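Local coordinates for protein Myo-inositol dehydrogenase (Corynebacterium glutamicum, PDB 3EUW) that probably oxidises myo-inositol with NAD+, as an inositol 2-dehydrogenase of the Gfo/Idh/MocA family, at residues G16-A21 and A284-E289; E103-C108 and D309-L314; P187-V192 and L314-A319. All coordinates share one frame; numbering follows the deposited sequence.

In the fold
Followed from the N terminus, the chain shows how residues far apart in sequence tie a two-part fold together. Helix 14-25, in the Rossmann-fold region beside the parallel sheet, comes first; interaction 1 closes a loop of 262 residues by bringing helix 283-299 against it. Helix 102-112, of the same region, meets helix 307-326 in interaction 2, closing a loop of 200 residues. Strand 189-197 of the large mixed sheet meets that helix again in interaction 3, closing one of 121. The three loops cross rather than nest. Interactions 2 and 3 share L314, their centres about 12 Å apart, whereas interaction 1 sits on the opposite side of the chain's centre, its centre about 24 and 28 Å from theirs.

Interaction 1: G16-A21 and A284-E289; sequences GHVHAA and AAYKAE
In V18, CG1 stands anti to the backbone N (chi1 171°), and in Y286 the ring carbon CG lies anti to the carbonyl carbon (chi1 -76°); with these torsions the CG1 methyl meets the root of the tyrosine. V18 CG1 is 4.0 Å from Y286 CB and nearly as close to CG and CD2, the two side chains crossing at about a right angle. H19 approaches the same ring obliquely: its CE1 lies 4.3 Å from Y286 CD1, with the ring centroids 6.0 Å apart and the planes steeply inclined. E289 brings OE1 to the edge of the imidazole, 4.3 Å from H19 CE1. A water bridges the two segments, donating to Y286 O at 2.9 Å and lying 3.1 Å from H19 ND1; K287 NZ adds a hydrogen bond to N22 OD1 of the first helix. With NE2 hydrogen-bonded to E95, both imidazole nitrogens of H19 have partners, which should fix the rotation of the ring. The short helical segments cross at -58°, with their axes 10.2 Å apart, and the water lies beside the apolar contact. G16 on the first helix belongs to a GxGxxG pattern, consistent with the strand-turn-helix of an NAD-binding Rossmann fold, so helix 283-299 packs here against what is probably the dinucleotide-binding helix.

Interaction 2: E103-C108 and D309-L314; sequences EMVRAC and DGVIAL
V105 presents its two methyls to different residues of helix 307-326, a clear case of one branched side chain dividing its contacts between successive turns. Its CG1 branch is directed to V311 and its CG2 branch to L314. The valine pair meets methyl to methyl, V105 CG1 lying 3.8 Å from V311 CG2, with the two side chains set at a slant to each other. Against L314 the relation changes: V105 and the leucine lie alongside each other, pointing in opposite senses, and V105 CG2 comes 3.7 Å from L314 CD2. The leucine torsions explain this approach, since CG is anti to the backbone N (chi1 175°) and CD2 continues the extended line, anti to CA, while chi2 of 60° turns CD1 aside; the extended branch is the one that reaches V105. V311 and L314 are three residues apart, on neighbouring turns of one helical face, and V105 is nearest in backbone to V311, with 7.0 Å between their CA atoms. Near this apolar patch, R106 turns its guanidinium edge to E103 on the same helix; E103 OE2 lies in the guanidinium plane, 3.3 Å from R106 NE, in a salt bridge whose hydrogen bond is weak. R106 NH2 also makes a long, weak ion pair with E315. The contact itself is carried by methyl groups of three buried residues. Its chemistry implies that, between these segments, dispersion and the burial of methyls, probably more than polar bonds, favour the contact.

Interaction 3: P187-V192 and L314-A319; sequences PNIVEV and LELANA
I189 and V192, three apart in sequence, both direct CB toward helix 307-326, with a classic beta bulge between them at V190 and E191, which both face R218 on the adjoining strand. The extra residue thus lets the two positions serve the same helical face. V192 does most of the touching. Its CB is 3.9 Å from A319 CB, and its CG1 reaches the backbone as well, 3.9 Å from A319 C, so the valine packs at van der Waals distance on a residue whose side chain is a single methyl. The other branch, V192 CG2, is 4.0 Å from L316 CD2, with the leucine running across the valine at about a right angle. L316 places CG anti to its carbonyl carbon (chi1 -71°); CD1 carries on the extended line, and CD2, the branch folded back toward CA, is the one that meets the strand. I189 joins from the far side of the bulge, its CG2 lying 4.2 Å from the same L316 CD2. The short strand and helix segments run at 26° to each other, and the contact is wholly apolar. L316 also touches L179 and R183 of helix 169-185, while L217 of strand 212-219 adjoins both I189 and V192; helix 307-326 thus touches the mixed sheet, helix 169-185 and, through L314, E315 and N318, helix 102-112.

Interaction 1: G16-A21 and A284-E289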
loop_
_atom_site.group_PDB
_atom_site.type_symbol
_atom_site.label_atom_id
_atom_site.label_comp_id
_atom_site.label_asym_id
_atom_site.label_seq_id
_atom_site.Cartn_x
_atom_site.Cartn_y
_atom_site.Cartn_z
ATOM N N GLY A 16 -2.942 2.640 34.589
ATOM C CA GLY A 16 -2.033 3.119 35.615
ATOM C C GLY A 16 -0.613 2.671 35.314
ATOM O O GLY A 16 0.345 3.419 35.498
ATOM N N HIS A 17 -0.471 1.442 34.835
ATOM C CA HIS A 17 0.847 0.922 34.511
ATOM C C HIS A 17 1.506 1.716 33.396
ATOM O O HIS A 17 2.716 1.939 33.422
ATOM C CB HIS A 17 0.761 -0.549 34.109
ATOM C CG HIS A 17 0.797 -1.494 35.269
ATOM N ND1 HIS A 17 -0.250 -1.629 36.157
ATOM C CD2 HIS A 17 1.767 -2.338 35.696
ATOM C CE1 HIS A 17 0.075 -2.517 37.082
ATOM N NE2 HIS A 17 1.292 -2.960 36.825
ATOM N N VAL A 18 0.710 2.138 32.416
ATOM C CA VAL A 18 1.227 2.916 31.297
ATOM C C VAL A 18 1.715 4.288 31.769
ATOM O O VAL A 18 2.827 4.698 31.465
ATOM C CB VAL A 18 0.148 3.109 30.207
ATOM C CG1 VAL A 18 0.624 4.104 29.165
ATOM C CG2 VAL A 18 -0.161 1.779 29.555
ATOM N N HIS A 19 0.879 5.000 32.509
ATOM C CA HIS A 19 1.282 6.312 33.001
ATOM C C HIS A 19 2.525 6.220 33.895
ATOM O O HIS A 19 3.471 6.993 33.736
ATOM C CB HIS A 19 0.140 6.962 33.775
ATOM C CG HIS A 19 -1.009 7.377 32.916
ATOM N ND1 HIS A 19 -0.862 8.220 31.836
ATOM C CD2 HIS A 19 -2.330 7.095 32.994
ATOM C CE1 HIS A 19 -2.043 8.442 31.288
ATOM N NE2 HIS A 19 -2.951 7.771 31.973
ATOM N N ALA A 20 2.519 5.269 34.825
ATOM C CA ALA A 20 3.651 5.093 35.733
ATOM C C ALA A 20 4.922 4.898 34.929
ATOM O O ALA A 20 5.920 5.576 35.162
ATOM C CB ALA A 20 3.419 3.878 36.664
ATOM N N ALA A 21 4.882 3.973 33.975
ATOM C CA ALA A 21 6.052 3.711 33.147
ATOM C C ALA A 21 6.447 4.944 32.324
ATOM O O ALA A 21 7.631 5.182 32.088
ATOM C CB ALA A 21 5.785 2.526 32.231
ATOM N N ALA A 284 2.908 6.020 21.671
ATOM C CA ALA A 284 3.425 7.372 21.478
ATOM C C ALA A 284 2.460 8.440 21.991
ATOM O O ALA A 284 2.880 9.423 22.608
ATOM C CB ALA A 284 3.734 7.612 19.996
ATOM N N ALA A 285 1.168 8.249 21.741
ATOM C CA ALA A 285 0.163 9.219 22.174
ATOM C C ALA A 285 0.166 9.455 23.683
ATOM O O ALA A 285 0.091 10.601 24.136
ATOM C CB ALA A 285 -1.229 8.772 21.726
ATOM N N TYR A 286 0.238 8.382 24.465
ATOM C CA TYR A 286 0.222 8.546 25.909
ATOM C C TYR A 286 1.435 9.295 26.406
ATOM O O TYR A 286 1.338 10.071 27.353
ATOM C CB TYR A 286 0.106 7.196 26.618
ATOM C CG TYR A 286 -1.290 6.628 26.571
ATOM C CD1 TYR A 286 -2.349 7.291 27.186
ATOM C CD2 TYR A 286 -1.554 5.416 25.928
ATOM C CE1 TYR A 286 -3.633 6.764 27.171
ATOM C CE2 TYR A 286 -2.836 4.882 25.908
ATOM C CZ TYR A 286 -3.869 5.561 26.534
ATOM O OH TYR A 286 -5.135 5.029 26.544
ATOM N N LYS A 287 2.576 9.065 25.768
ATOM C CA LYS A 287 3.801 9.745 26.153
ATOM C C LYS A 287 3.713 11.226 25.796
ATOM O O LYS A 287 4.131 12.094 26.574
ATOM C CB LYS A 287 5.003 9.095 25.455
ATOM C CG LYS A 287 5.365 7.719 26.015
ATOM C CD LYS A 287 6.504 7.044 25.238
ATOM C CE LYS A 287 6.979 5.770 25.937
ATOM N NZ LYS A 287 5.880 4.789 26.148
ATOM N N ALA A 288 3.157 11.515 24.619
ATOM C CA ALA A 288 3.036 12.894 24.177
ATOM C C ALA A 288 2.022 13.612 25.051
ATOM O O ALA A 288 2.182 14.787 25.364
ATOM C CB ALA A 288 2.618 12.946 22.717
ATOM N N GLU A 289 0.978 12.897 25.450
ATOM C CA GLU A 289 -0.042 13.483 26.294
ATOM C C GLU A 289 0.571 13.863 27.647
ATOM O O GLU A 289 0.291 14.933 28.180
ATOM C CB GLU A 289 -1.190 12.498 26.510
ATOM C CG GLU A 289 -2.377 13.068 27.278
ATOM C CD GLU A 289 -3.504 12.059 27.426
ATOM O OE1 GLU A 289 -3.314 11.054 28.144
ATOM O OE2 GLU A 289 -4.578 12.259 26.820
HETATM O O HOH W 1 1.438 8.486 29.749
#

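Interaction 2: E103-C108 and D309-L314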
loop_
_atom_site.group_PDB
_atom_site.type_symbol
_atom_site.label_atom_id
_atom_site.label_comp_id
_atom_site.label_asym_id
_atom_site.label_seq_id
_atom_site.Cartn_x
_atom_site.Cartn_y
_atom_site.Cartn_z
ATOM N N GLU A 103 -25.272 15.579 34.893
ATOM C CA GLU A 103 -25.637 16.402 36.045
ATOM C C GLU A 103 -24.489 16.492 37.049
ATOM O O GLU A 103 -24.188 17.569 37.558
ATOM C CB GLU A 103 -26.891 15.859 36.736
ATOM C CG GLU A 103 -28.156 16.073 35.926
ATOM C CD GLU A 103 -28.253 17.494 35.404
ATOM O OE1 GLU A 103 -28.369 18.424 36.232
ATOM O OE2 GLU A 103 -28.201 17.682 34.167
HETATM N N MSE A 104 -23.848 15.363 37.331
HETATM C CA MSE A 104 -22.718 15.369 38.255
HETATM C C MSE A 104 -21.595 16.208 37.658
HETATM O O MSE A 104 -20.876 16.912 38.378
HETATM C CB MSE A 104 -22.222 13.942 38.509
HETATM C CG MSE A 104 -23.282 13.050 39.187
HETATM SE SE MSE A 104 -23.833 13.781 40.939
HETATM C CE MSE A 104 -22.033 13.835 41.787
ATOM N N VAL A 105 -21.440 16.120 36.339
ATOM C CA VAL A 105 -20.410 16.879 35.647
ATOM C C VAL A 105 -20.693 18.356 35.865
ATOM O O VAL A 105 -19.782 19.144 36.101
ATOM C CB VAL A 105 -20.405 16.600 34.123
ATOM C CG1 VAL A 105 -19.434 17.548 33.433
ATOM C CG2 VAL A 105 -20.026 15.135 33.847
ATOM N N ARG A 106 -21.968 18.723 35.788
ATOM C CA ARG A 106 -22.373 20.107 35.988
ATOM C C ARG A 106 -22.134 20.529 37.436
ATOM O O ARG A 106 -21.627 21.616 37.695
ATOM C CB ARG A 106 -23.856 20.298 35.637
ATOM C CG ARG A 106 -24.211 20.039 34.169
ATOM C CD ARG A 106 -25.693 20.317 33.903
ATOM N NE ARG A 106 -26.159 19.811 32.610
ATOM C CZ ARG A 106 -25.681 20.201 31.433
ATOM N NH1 ARG A 106 -24.713 21.107 31.375
ATOM N NH2 ARG A 106 -26.178 19.687 30.314
ATOM N N ALA A 107 -22.505 19.668 38.376
ATOM C CA ALA A 107 -22.325 19.971 39.791
ATOM C C ALA A 107 -20.849 20.221 40.066
ATOM O O ALA A 107 -20.478 21.214 40.691
ATOM C CB ALA A 107 -22.829 18.818 40.639
ATOM N N CYS A 108 -20.011 19.310 39.586
ATOM C CA CYS A 108 -18.577 19.439 39.774
ATOM C C CYS A 108 -18.072 20.775 39.232
ATOM O O CYS A 108 -17.313 21.476 39.902
ATOM C CB CYS A 108 -17.847 18.289 39.084
ATOM S SG CYS A 108 -16.073 18.532 38.988
ATOM N N ASP A 309 -13.898 20.437 27.119
ATOM C CA ASP A 309 -13.928 19.426 26.069
ATOM C C ASP A 309 -14.530 18.148 26.634
ATOM O O ASP A 309 -15.158 17.377 25.911
ATOM C CB ASP A 309 -12.521 19.141 25.538
ATOM C CG ASP A 309 -11.903 20.344 24.845
ATOM O OD1 ASP A 309 -12.578 20.970 23.996
ATOM O OD2 ASP A 309 -10.734 20.655 25.143
ATOM N N GLY A 310 -14.337 17.934 27.933
ATOM C CA GLY A 310 -14.880 16.755 28.581
ATOM C C GLY A 310 -16.388 16.859 28.744
ATOM O O GLY A 310 -17.113 15.872 28.629
ATOM N N VAL A 311 -16.861 18.072 29.002
ATOM C CA VAL A 311 -18.284 18.307 29.177
ATOM C C VAL A 311 -19.032 18.134 27.856
ATOM O O VAL A 311 -20.027 17.414 27.782
ATOM C CB VAL A 311 -18.545 19.739 29.708
ATOM C CG1 VAL A 311 -20.033 19.971 29.878
ATOM C CG2 VAL A 311 -17.810 19.945 31.032
ATOM N N ILE A 312 -18.533 18.798 26.818
ATOM C CA ILE A 312 -19.150 18.755 25.503
ATOM C C ILE A 312 -19.096 17.363 24.868
ATOM O O ILE A 312 -20.020 16.956 24.161
ATOM C CB ILE A 312 -18.494 19.788 24.565
ATOM C CG1 ILE A 312 -18.618 21.187 25.185
ATOM C CG2 ILE A 312 -19.171 19.768 23.205
ATOM C CD1 ILE A 312 -17.857 22.276 24.438
ATOM N N ALA A 313 -18.018 16.631 25.126
ATOM C CA ALA A 313 -17.891 15.293 24.575
ATOM C C ALA A 313 -19.014 14.427 25.129
ATOM O O ALA A 313 -19.625 13.652 24.392
ATOM C CB ALA A 313 -16.543 14.703 24.925
ATOM N N LEU A 314 -19.302 14.577 26.418
ATOM C CA LEU A 314 -20.366 13.790 27.037
ATOM C C LEU A 314 -21.717 14.253 26.516
ATOM O O LEU A 314 -22.601 13.438 26.237
ATOM C CB LEU A 314 -20.322 13.904 28.571
ATOM C CG LEU A 314 -21.477 13.215 29.317
ATOM C CD1 LEU A 314 -21.457 11.714 28.993
ATOM C CD2 LEU A 314 -21.364 13.433 30.839
#

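Interaction 3: P187-V192 and L314-A319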
loop_
_atom_site.group_PDB
_atom_site.type_symbol
_atom_site.label_atom_id
_atom_site.label_comp_id
_atom_site.label_asym_id
_atom_site.label_seq_id
_atom_site.Cartn_x
_atom_site.Cartn_y
_atom_site.Cartn_z
ATOM N N PRO A 187 -14.671 22.277 16.160
ATOM C CA PRO A 187 -15.111 22.639 17.510
ATOM C C PRO A 187 -16.599 22.898 17.655
ATOM O O PRO A 187 -17.214 22.511 18.647
ATOM C CB PRO A 187 -14.297 23.901 17.820
ATOM C CG PRO A 187 -13.093 23.766 16.952
ATOM C CD PRO A 187 -13.652 23.220 15.676
ATOM N N ASN A 188 -17.171 23.555 16.657
ATOM C CA ASN A 188 -18.576 23.923 16.687
ATOM C C ASN A 188 -19.537 22.972 15.980
ATOM O O ASN A 188 -19.741 23.055 14.767
ATOM C CB ASN A 188 -18.710 25.329 16.110
ATOM C CG ASN A 188 -17.709 26.294 16.722
ATOM O OD1 ASN A 188 -17.263 27.246 16.073
ATOM N ND2 ASN A 188 -17.352 26.054 17.986
ATOM N N ILE A 189 -20.138 22.077 16.758
ATOM C CA ILE A 189 -21.097 21.115 16.233
ATOM C C ILE A 189 -22.495 21.647 16.559
ATOM O O ILE A 189 -22.755 22.073 17.684
ATOM C CB ILE A 189 -20.914 19.734 16.888
ATOM C CG1 ILE A 189 -19.472 19.241 16.693
ATOM C CG2 ILE A 189 -21.930 18.751 16.320
ATOM C CD1 ILE A 189 -19.043 19.052 15.255
ATOM N N VAL A 190 -23.394 21.630 15.584
ATOM C CA VAL A 190 -24.734 22.131 15.821
ATOM C C VAL A 190 -25.813 21.053 15.861
ATOM O O VAL A 190 -26.769 21.177 16.624
ATOM C CB VAL A 190 -25.121 23.212 14.777
ATOM C CG1 VAL A 190 -24.199 24.403 14.908
ATOM C CG2 VAL A 190 -25.038 22.653 13.372
ATOM N N GLU A 191 -25.660 19.999 15.060
ATOM C CA GLU A 191 -26.647 18.916 15.029
ATOM C C GLU A 191 -26.025 17.534 15.196
ATOM O O GLU A 191 -24.870 17.306 14.821
ATOM C CB GLU A 191 -27.452 18.948 13.724
ATOM C CG GLU A 191 -28.160 20.277 13.448
ATOM C CD GLU A 191 -29.137 20.203 12.285
ATOM O OE1 GLU A 191 -28.882 19.442 11.328
ATOM O OE2 GLU A 191 -30.159 20.922 12.320
ATOM N N VAL A 192 -26.813 16.615 15.741
ATOM C CA VAL A 192 -26.352 15.263 15.971
ATOM C C VAL A 192 -27.353 14.211 15.510
ATOM O O VAL A 192 -28.526 14.255 15.868
ATOM C CB VAL A 192 -26.062 15.041 17.464
ATOM C CG1 VAL A 192 -25.721 13.589 17.727
ATOM C CG2 VAL A 192 -24.908 15.938 17.896
ATOM N N LEU A 314 -19.302 14.577 26.418
ATOM C CA LEU A 314 -20.366 13.790 27.037
ATOM C C LEU A 314 -21.717 14.253 26.516
ATOM O O LEU A 314 -22.601 13.438 26.237
ATOM C CB LEU A 314 -20.322 13.904 28.571
ATOM C CG LEU A 314 -21.477 13.215 29.317
ATOM C CD1 LEU A 314 -21.457 11.714 28.993
ATOM C CD2 LEU A 314 -21.364 13.433 30.839
ATOM N N GLU A 315 -21.882 15.563 26.377
ATOM C CA GLU A 315 -23.145 16.096 25.865
ATOM C C GLU A 315 -23.422 15.574 24.453
ATOM O O GLU A 315 -24.566 15.276 24.113
ATOM C CB GLU A 315 -23.137 17.635 25.862
ATOM C CG GLU A 315 -23.039 18.272 27.245
ATOM C CD GLU A 315 -22.934 19.798 27.200
ATOM O OE1 GLU A 315 -22.159 20.340 26.386
ATOM O OE2 GLU A 315 -23.619 20.470 27.993
ATOM N N LEU A 316 -22.382 15.472 23.631
ATOM C CA LEU A 316 -22.543 14.972 22.271
ATOM C C LEU A 316 -22.931 13.500 22.362
ATOM O O LEU A 316 -23.812 13.029 21.638
ATOM C CB LEU A 316 -21.244 15.121 21.468
ATOM C CG LEU A 316 -20.798 16.530 21.048
ATOM C CD1 LEU A 316 -19.511 16.436 20.218
ATOM C CD2 LEU A 316 -21.887 17.209 20.228
ATOM N N ALA A 317 -22.282 12.768 23.264
ATOM C CA ALA A 317 -22.612 11.355 23.415
ATOM C C ALA A 317 -24.080 11.230 23.855
ATOM O O ALA A 317 -24.805 10.363 23.369
ATOM C CB ALA A 317 -21.680 10.686 24.426
ATOM N N ASN A 318 -24.523 12.100 24.759
ATOM C CA ASN A 318 -25.916 12.031 25.203
ATOM C C ASN A 318 -26.840 12.369 24.038
ATOM O O ASN A 318 -27.898 11.753 23.875
ATOM C CB ASN A 318 -26.176 12.975 26.386
ATOM C CG ASN A 318 -25.531 12.483 27.673
ATOM O OD1 ASN A 318 -25.272 11.294 27.820
ATOM N ND2 ASN A 318 -25.292 13.391 28.614
ATOM N N ALA A 319 -26.436 13.331 23.211
ATOM C CA ALA A 319 -27.252 13.703 22.067
ATOM C C ALA A 319 -27.340 12.518 21.113
ATOM O O ALA A 319 -28.397 12.275 20.519
ATOM C CB ALA A 319 -26.672 14.918 21.355
#